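Local coordinates for N-(5'-phosphoribosyl)anthranilate isomerase (Jonesia denitrificans, PDB 4WUI), which probably catalyses the isomerisation of N-(5-phospho-beta-D-ribosyl)anthranilate to 1-(2-carboxyphenylamino)-1-deoxy-D-ribulose 5-phosphate, the third of five steps from chorismate to L-tryptophan, at residues Val79-Leu84 and Phe100-Arg105; Glu123-Asp128 and Arg146-Arg151. All coordinates share one frame; numbering follows the deposited sequence.

Contact 1 of 2, residues Val79-Leu84 and Phe100-Arg105; sequences VSVLQL and FPRVWR
The indole of Trp104 lies flat against Val81, whose CG1 stands 3.4 Å from the centroid of the five-membered ring, almost on the ring normal, in a CH-pi contact; Gln83 OE1, hydrogen-bonded to Lys7 NZ, meets the edge of the six-membered ring at CE3. Strands 81-84 and 103-108, joined through helix 90-99, form a right-handed beta-alpha-beta unit of the TIM barrel. CG2 of the same valine covers the centre of one face of the Arg102 guanidinium, 3.6 Å from CZ. With CG1 anti to the backbone N (chi1 176°), the forked valine serves both flat groups at once, a task for a beta-branched residue. The Phe100 ring turns its edge to Val79 O. Trp104 NE1 and Arg102 NH2 both bind Glu123 OE2, and Arg102 NH1 forms a salt bridge with Asp57. An alanine in place of Trp104 would probably leave a gap over Val81 CG1 and deprive Glu123 of its indole donor. On the helix-facing side, Leu84 CD1 packs on Val103 CG1. Three backbone bonds zip the parallel strands together: Leu82 N to Arg102 O, Trp104 N to Leu82 O, and Leu84 N to Trp104 O at 2.9 Å.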
loop_
_atom_site.group_PDB
_atom_site.type_symbol
_atom_site.label_atom_id
_atom_site.label_comp_id
_atom_site.label_asym_id
_atom_site.label_seq_id
_atom_site.Cartn_x
_atom_site.Cartn_y
_atom_site.Cartn_z
ATOM N N VAL A 79 -7.582 10.709 -7.486
ATOM C CA VAL A 79 -7.441 9.541 -6.631
ATOM C C VAL A 79 -8.342 9.653 -5.382
ATOM O O VAL A 79 -8.741 10.733 -4.944
ATOM C CB VAL A 79 -5.999 9.303 -6.200
ATOM C CG1 VAL A 79 -5.120 8.947 -7.400
ATOM C CG2 VAL A 79 -5.445 10.482 -5.399
ATOM N N SER A 80 -8.602 8.503 -4.780
ATOM C CA SER A 80 -9.350 8.413 -3.532
ATOM C C SER A 80 -8.496 8.822 -2.326
ATOM O O SER A 80 -9.019 9.384 -1.359
ATOM C CB SER A 80 -9.828 6.954 -3.310
ATOM O OG SER A 80 -10.302 6.250 -4.466
ATOM N N VAL A 81 -7.227 8.439 -2.325
ATOM C CA VAL A 81 -6.367 8.485 -1.143
ATOM C C VAL A 81 -4.996 9.055 -1.517
ATOM O O VAL A 81 -4.469 8.736 -2.580
ATOM C CB VAL A 81 -6.153 7.068 -0.572
ATOM C CG1 VAL A 81 -5.189 7.045 0.587
ATOM C CG2 VAL A 81 -7.460 6.397 -0.193
ATOM N N LEU A 82 -4.442 9.864 -0.618
ATOM C CA LEU A 82 -3.049 10.308 -0.683
ATOM C C LEU A 82 -2.235 9.564 0.357
ATOM O O LEU A 82 -2.503 9.702 1.556
ATOM C CB LEU A 82 -2.984 11.819 -0.449
ATOM C CG LEU A 82 -1.583 12.429 -0.381
ATOM C CD1 LEU A 82 -0.800 12.221 -1.666
ATOM C CD2 LEU A 82 -1.670 13.915 -0.069
ATOM N N GLN A 83 -1.250 8.761 -0.078
ATOM C CA GLN A 83 -0.379 8.008 0.795
ATOM C C GLN A 83 1.009 8.657 0.824
ATOM O O GLN A 83 1.648 8.814 -0.226
ATOM C CB GLN A 83 -0.260 6.536 0.348
ATOM C CG GLN A 83 0.683 5.722 1.179
ATOM C CD GLN A 83 0.863 4.314 0.675
ATOM O OE1 GLN A 83 -0.102 3.652 0.298
ATOM N NE2 GLN A 83 2.100 3.839 0.664
ATOM N N LEU A 84 1.469 9.010 2.024
ATOM C CA LEU A 84 2.722 9.701 2.243
ATOM C C LEU A 84 3.754 8.722 2.783
ATOM O O LEU A 84 3.554 8.083 3.819
ATOM C CB LEU A 84 2.510 10.818 3.272
ATOM C CG LEU A 84 1.461 11.841 2.897
ATOM C CD1 LEU A 84 1.243 12.828 4.038
ATOM C CD2 LEU A 84 1.801 12.538 1.606
ATOM N N PHE A 100 -7.294 17.224 2.556
ATOM C CA PHE A 100 -7.664 16.154 1.611
ATOM C C PHE A 100 -8.369 15.085 2.426
ATOM O O PHE A 100 -7.988 14.852 3.562
ATOM C CB PHE A 100 -6.399 15.590 0.918
ATOM C CG PHE A 100 -6.723 14.647 -0.212
ATOM C CD1 PHE A 100 -7.108 15.130 -1.461
ATOM C CD2 PHE A 100 -6.753 13.276 0.007
ATOM C CE1 PHE A 100 -7.482 14.286 -2.470
ATOM C CE2 PHE A 100 -7.135 12.421 -1.010
ATOM C CZ PHE A 100 -7.508 12.930 -2.243
ATOM N N PRO A 101 -9.445 14.470 1.875
ATOM C CA PRO A 101 -10.334 13.621 2.693
ATOM C C PRO A 101 -9.707 12.362 3.292
ATOM O O PRO A 101 -10.110 11.957 4.395
ATOM C CB PRO A 101 -11.458 13.247 1.704
ATOM C CG PRO A 101 -11.531 14.450 0.833
ATOM C CD PRO A 101 -10.101 14.818 0.601
ATOM N N ARG A 102 -8.751 11.753 2.592
ATOM C CA ARG A 102 -8.205 10.440 2.963
ATOM C C ARG A 102 -6.706 10.460 2.806
ATOM O O ARG A 102 -6.203 10.507 1.693
ATOM C CB ARG A 102 -8.813 9.336 2.106
ATOM C CG ARG A 102 -10.335 9.288 2.102
ATOM C CD ARG A 102 -10.879 8.123 1.305
ATOM N NE ARG A 102 -10.540 6.872 1.947
ATOM C CZ ARG A 102 -10.682 5.696 1.368
ATOM N NH1 ARG A 102 -11.231 5.587 0.160
ATOM N NH2 ARG A 102 -10.261 4.609 1.981
ATOM N N VAL A 103 -5.999 10.488 3.939
ATOM C CA VAL A 103 -4.536 10.527 3.981
ATOM C C VAL A 103 -4.021 9.326 4.742
ATOM O O VAL A 103 -4.510 9.024 5.838
ATOM C CB VAL A 103 -4.020 11.850 4.574
ATOM C CG1 VAL A 103 -2.505 11.836 4.732
ATOM C CG2 VAL A 103 -4.497 13.033 3.714
ATOM N N TRP A 104 -3.057 8.627 4.158
ATOM C CA TRP A 104 -2.398 7.486 4.784
ATOM C C TRP A 104 -0.959 7.874 5.115
ATOM O O TRP A 104 -0.287 8.512 4.320
ATOM C CB TRP A 104 -2.438 6.258 3.895
ATOM C CG TRP A 104 -3.797 5.707 3.628
ATOM C CD1 TRP A 104 -4.986 6.135 4.109
ATOM C CD2 TRP A 104 -4.078 4.565 2.835
ATOM N NE1 TRP A 104 -6.000 5.349 3.651
ATOM C CE2 TRP A 104 -5.472 4.362 2.870
ATOM C CE3 TRP A 104 -3.282 3.714 2.073
ATOM C CZ2 TRP A 104 -6.093 3.347 2.145
ATOM C CZ3 TRP A 104 -3.908 2.698 1.378
ATOM C CH2 TRP A 104 -5.287 2.532 1.399
ATOM N N ARG A 105 -0.532 7.480 6.309
ATOM C CA ARG A 105 0.797 7.691 6.849
ATOM C C ARG A 105 1.550 6.346 6.686
ATOM O O ARG A 105 1.136 5.341 7.200
ATOM C CB ARG A 105 0.702 8.181 8.352
ATOM C CG ARG A 105 2.038 8.396 9.052
ATOM C CD ARG A 105 1.947 9.184 10.327
ATOM N NE ARG A 105 1.212 8.528 11.394
ATOM C CZ ARG A 105 1.740 7.826 12.390
ATOM N NH1 ARG A 105 3.021 7.558 12.442
ATOM N NH2 ARG A 105 0.934 7.318 13.296
#

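Contact 2 of 2, residues Glu123-Asp128 and Arg146-Arg151; sequences ELLLLD and RRPTGR
Arg151 reaches back to the carbonyl oxygen of Glu123 and grips it through its guanidinium. NE gives the better bond, 3.1 Å to Glu123 O, lying in the carbonyl plane although the oxygen sits 24° out of the guanidinium plane; NH2 adds a weak one to the same atom at 3.3 Å. A water completes a small ring, donating to Glu123 O at 2.8 Å and accepting from Arg151 NH2 at 2.9 Å. One carbonyl oxygen is thus held by three donors, two from the arginine and one from solvent. The bend in the arginine chain at chi3 (-67°) sets NE toward Glu123 O. Glu123 CG lies over one face of the guanidinium, 3.7 Å from NH2. An arginine suits this exposed place because its aliphatic stem runs beside Glu123 and carries several N-H groups to a single acceptor.

The glutamate carboxylate is engaged differently. Both its oxygens have hydrogen-bond partners outside this pair of segments, those of OE2 being Trp104 and Arg102. Arg151 NH2, 5.3 Å from Glu123 OE1, is not in contact with it, although the positive charge would probably still favour the carboxylate.

Further along, the backbone takes over: Leu125 N donates to Arg151 O at 3.2 Å, and Leu124 CA makes a CA-H...O contact with the same oxygen. Beyond this the loop touches the strand through carbon alone. Pro148, a rigid ring needing no N-H partner, sets CG against Leu125 CD2 at 4.1 Å. The Leu125-Arg151 bond starts the pairing that Leu125 continues with Leu153 of strand 152-155, the parallel coupling of the sixth and seventh strands in a (beta-alpha)8 barrel.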
loop_
_atom_site.group_PDB
_atom_site.type_symbol
_atom_site.label_atom_id
_atom_site.label_comp_id
_atom_site.label_asym_id
_atom_site.label_seq_id
_atom_site.Cartn_x
_atom_site.Cartn_y
_atom_site.Cartn_z
ATOM N N GLU A 123 -5.998 8.536 8.197
ATOM C CA GLU A 123 -7.024 7.526 8.215
ATOM C C GLU A 123 -6.486 6.137 8.555
ATOM O O GLU A 123 -7.188 5.297 9.120
ATOM C CB GLU A 123 -7.594 7.478 6.764
ATOM C CG GLU A 123 -8.635 6.452 6.502
ATOM C CD GLU A 123 -9.070 6.560 5.056
ATOM O OE1 GLU A 123 -9.817 7.491 4.745
ATOM O OE2 GLU A 123 -8.707 5.706 4.231
ATOM N N LEU A 124 -5.255 5.882 8.131
ATOM C CA LEU A 124 -4.668 4.556 8.147
ATOM C C LEU A 124 -3.160 4.717 8.198
ATOM O O LEU A 124 -2.609 5.677 7.642
ATOM C CB LEU A 124 -5.131 3.823 6.891
ATOM C CG LEU A 124 -4.521 2.448 6.615
ATOM C CD1 LEU A 124 -5.520 1.577 5.888
ATOM C CD2 LEU A 124 -3.211 2.538 5.825
ATOM N N LEU A 125 -2.506 3.768 8.853
ATOM C CA LEU A 125 -1.064 3.676 8.940
ATOM C C LEU A 125 -0.566 2.435 8.178
ATOM O O LEU A 125 -1.090 1.340 8.387
ATOM C CB LEU A 125 -0.693 3.536 10.413
ATOM C CG LEU A 125 0.748 3.498 10.819
ATOM C CD1 LEU A 125 1.463 4.745 10.424
ATOM C CD2 LEU A 125 0.818 3.332 12.333
ATOM N N LEU A 126 0.420 2.616 7.308
ATOM C CA LEU A 126 1.042 1.508 6.614
ATOM C C LEU A 126 2.381 1.288 7.324
ATOM O O LEU A 126 3.201 2.218 7.413
ATOM C CB LEU A 126 1.156 1.830 5.134
ATOM C CG LEU A 126 1.759 0.719 4.295
ATOM C CD1 LEU A 126 1.282 0.880 2.874
ATOM C CD2 LEU A 126 3.257 0.802 4.329
ATOM N N LEU A 127 2.572 0.081 7.860
ATOM C CA LEU A 127 3.761 -0.270 8.620
ATOM C C LEU A 127 4.580 -1.274 7.833
ATOM O O LEU A 127 4.117 -2.393 7.582
ATOM C CB LEU A 127 3.361 -0.863 9.957
ATOM C CG LEU A 127 4.479 -1.243 10.901
ATOM C CD1 LEU A 127 5.341 -0.036 11.198
ATOM C CD2 LEU A 127 3.856 -1.842 12.187
ATOM N N ASP A 128 5.797 -0.885 7.470
ATOM C CA ASP A 128 6.666 -1.748 6.661
ATOM C C ASP A 128 7.712 -2.387 7.547
ATOM O O ASP A 128 8.490 -1.700 8.253
ATOM C CB ASP A 128 7.332 -0.942 5.547
ATOM C CG ASP A 128 8.047 -1.802 4.503
ATOM O OD1 ASP A 128 7.520 -2.862 4.133
ATOM O OD2 ASP A 128 9.119 -1.392 4.020
ATOM N N ARG A 146 3.785 -4.507 18.807
ATOM C CA ARG A 146 3.845 -3.264 18.042
ATOM C C ARG A 146 2.664 -3.098 17.091
ATOM O O ARG A 146 2.509 -2.031 16.482
ATOM C CB ARG A 146 5.113 -3.222 17.217
ATOM C CG ARG A 146 6.370 -3.367 18.015
ATOM C CD ARG A 146 7.552 -3.594 17.095
ATOM N NE ARG A 146 8.743 -4.009 17.819
ATOM C CZ ARG A 146 8.986 -5.254 18.243
ATOM N NH1 ARG A 146 8.118 -6.242 18.032
ATOM N NH2 ARG A 146 10.129 -5.517 18.877
ATOM N N ARG A 147 1.834 -4.106 16.925
ATOM C CA ARG A 147 0.701 -4.020 15.997
ATOM C C ARG A 147 -0.253 -2.905 16.435
ATOM O O ARG A 147 -0.668 -2.839 17.605
ATOM C CB ARG A 147 -0.070 -5.317 15.957
ATOM C CG ARG A 147 0.678 -6.395 15.242
ATOM C CD ARG A 147 -0.018 -7.733 15.310
ATOM N NE ARG A 147 0.043 -8.322 16.649
ATOM C CZ ARG A 147 -0.502 -9.499 16.926
ATOM N NH1 ARG A 147 -1.201 -10.147 15.992
ATOM N NH2 ARG A 147 -0.368 -10.022 18.126
ATOM N N PRO A 148 -0.611 -1.994 15.521
ATOM C CA PRO A 148 -1.594 -0.948 15.864
ATOM C C PRO A 148 -2.962 -1.521 16.228
ATOM O O PRO A 148 -3.381 -2.532 15.687
ATOM C CB PRO A 148 -1.697 -0.144 14.567
ATOM C CG PRO A 148 -0.372 -0.294 13.930
ATOM C CD PRO A 148 -0.032 -1.765 14.183
ATOM N N THR A 149 -3.700 -0.791 17.069
ATOM C CA THR A 149 -5.078 -1.149 17.356
ATOM C C THR A 149 -6.078 -0.614 16.325
ATOM O O THR A 149 -7.221 -1.105 16.282
ATOM C CB THR A 149 -5.508 -0.673 18.757
ATOM O OG1 THR A 149 -5.410 0.755 18.815
ATOM C CG2 THR A 149 -4.610 -1.295 19.845
ATOM N N GLY A 150 -5.665 0.373 15.528
ATOM C CA GLY A 150 -6.541 0.991 14.539
ATOM C C GLY A 150 -6.396 0.385 13.139
ATOM O O GLY A 150 -5.980 -0.766 12.957
ATOM N N ARG A 151 -6.732 1.174 12.133
ATOM C CA ARG A 151 -6.712 0.735 10.737
ATOM C C ARG A 151 -5.284 0.820 10.204
ATOM O O ARG A 151 -4.685 1.888 10.195
ATOM C CB ARG A 151 -7.652 1.625 9.914
ATOM C CG ARG A 151 -9.100 1.603 10.436
ATOM C CD ARG A 151 -10.094 2.440 9.630
ATOM N NE ARG A 151 -9.808 3.859 9.743
ATOM C CZ ARG A 151 -10.711 4.819 9.638
ATOM N NH1 ARG A 151 -11.975 4.553 9.369
ATOM N NH2 ARG A 151 -10.315 6.058 9.830
HETATM O O HOH W 1 -7.976 6.409 11.592
#

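Both contacts belong to one closed parallel barrel and follow each other along the chain, strands 103-108 and 124-128 being its neighbouring fifth and sixth staves. Contact 1 is a buried pairing of two strands within a beta-alpha-beta unit, with backbone bonds and apolar or aromatic contacts predominating. Contact 2 is only partly buried: a strand meets the irregular loop leading into the next stave, and a surface arginine and a water do much of the bonding. The two are stitched together directly, by the backbone bond from Leu126 N to Arg105 O and by Trp104 CD1 packing on Leu124 CB. Glu123 bridges them, its carboxylate serving contact 1 and its carbonyl contact 2.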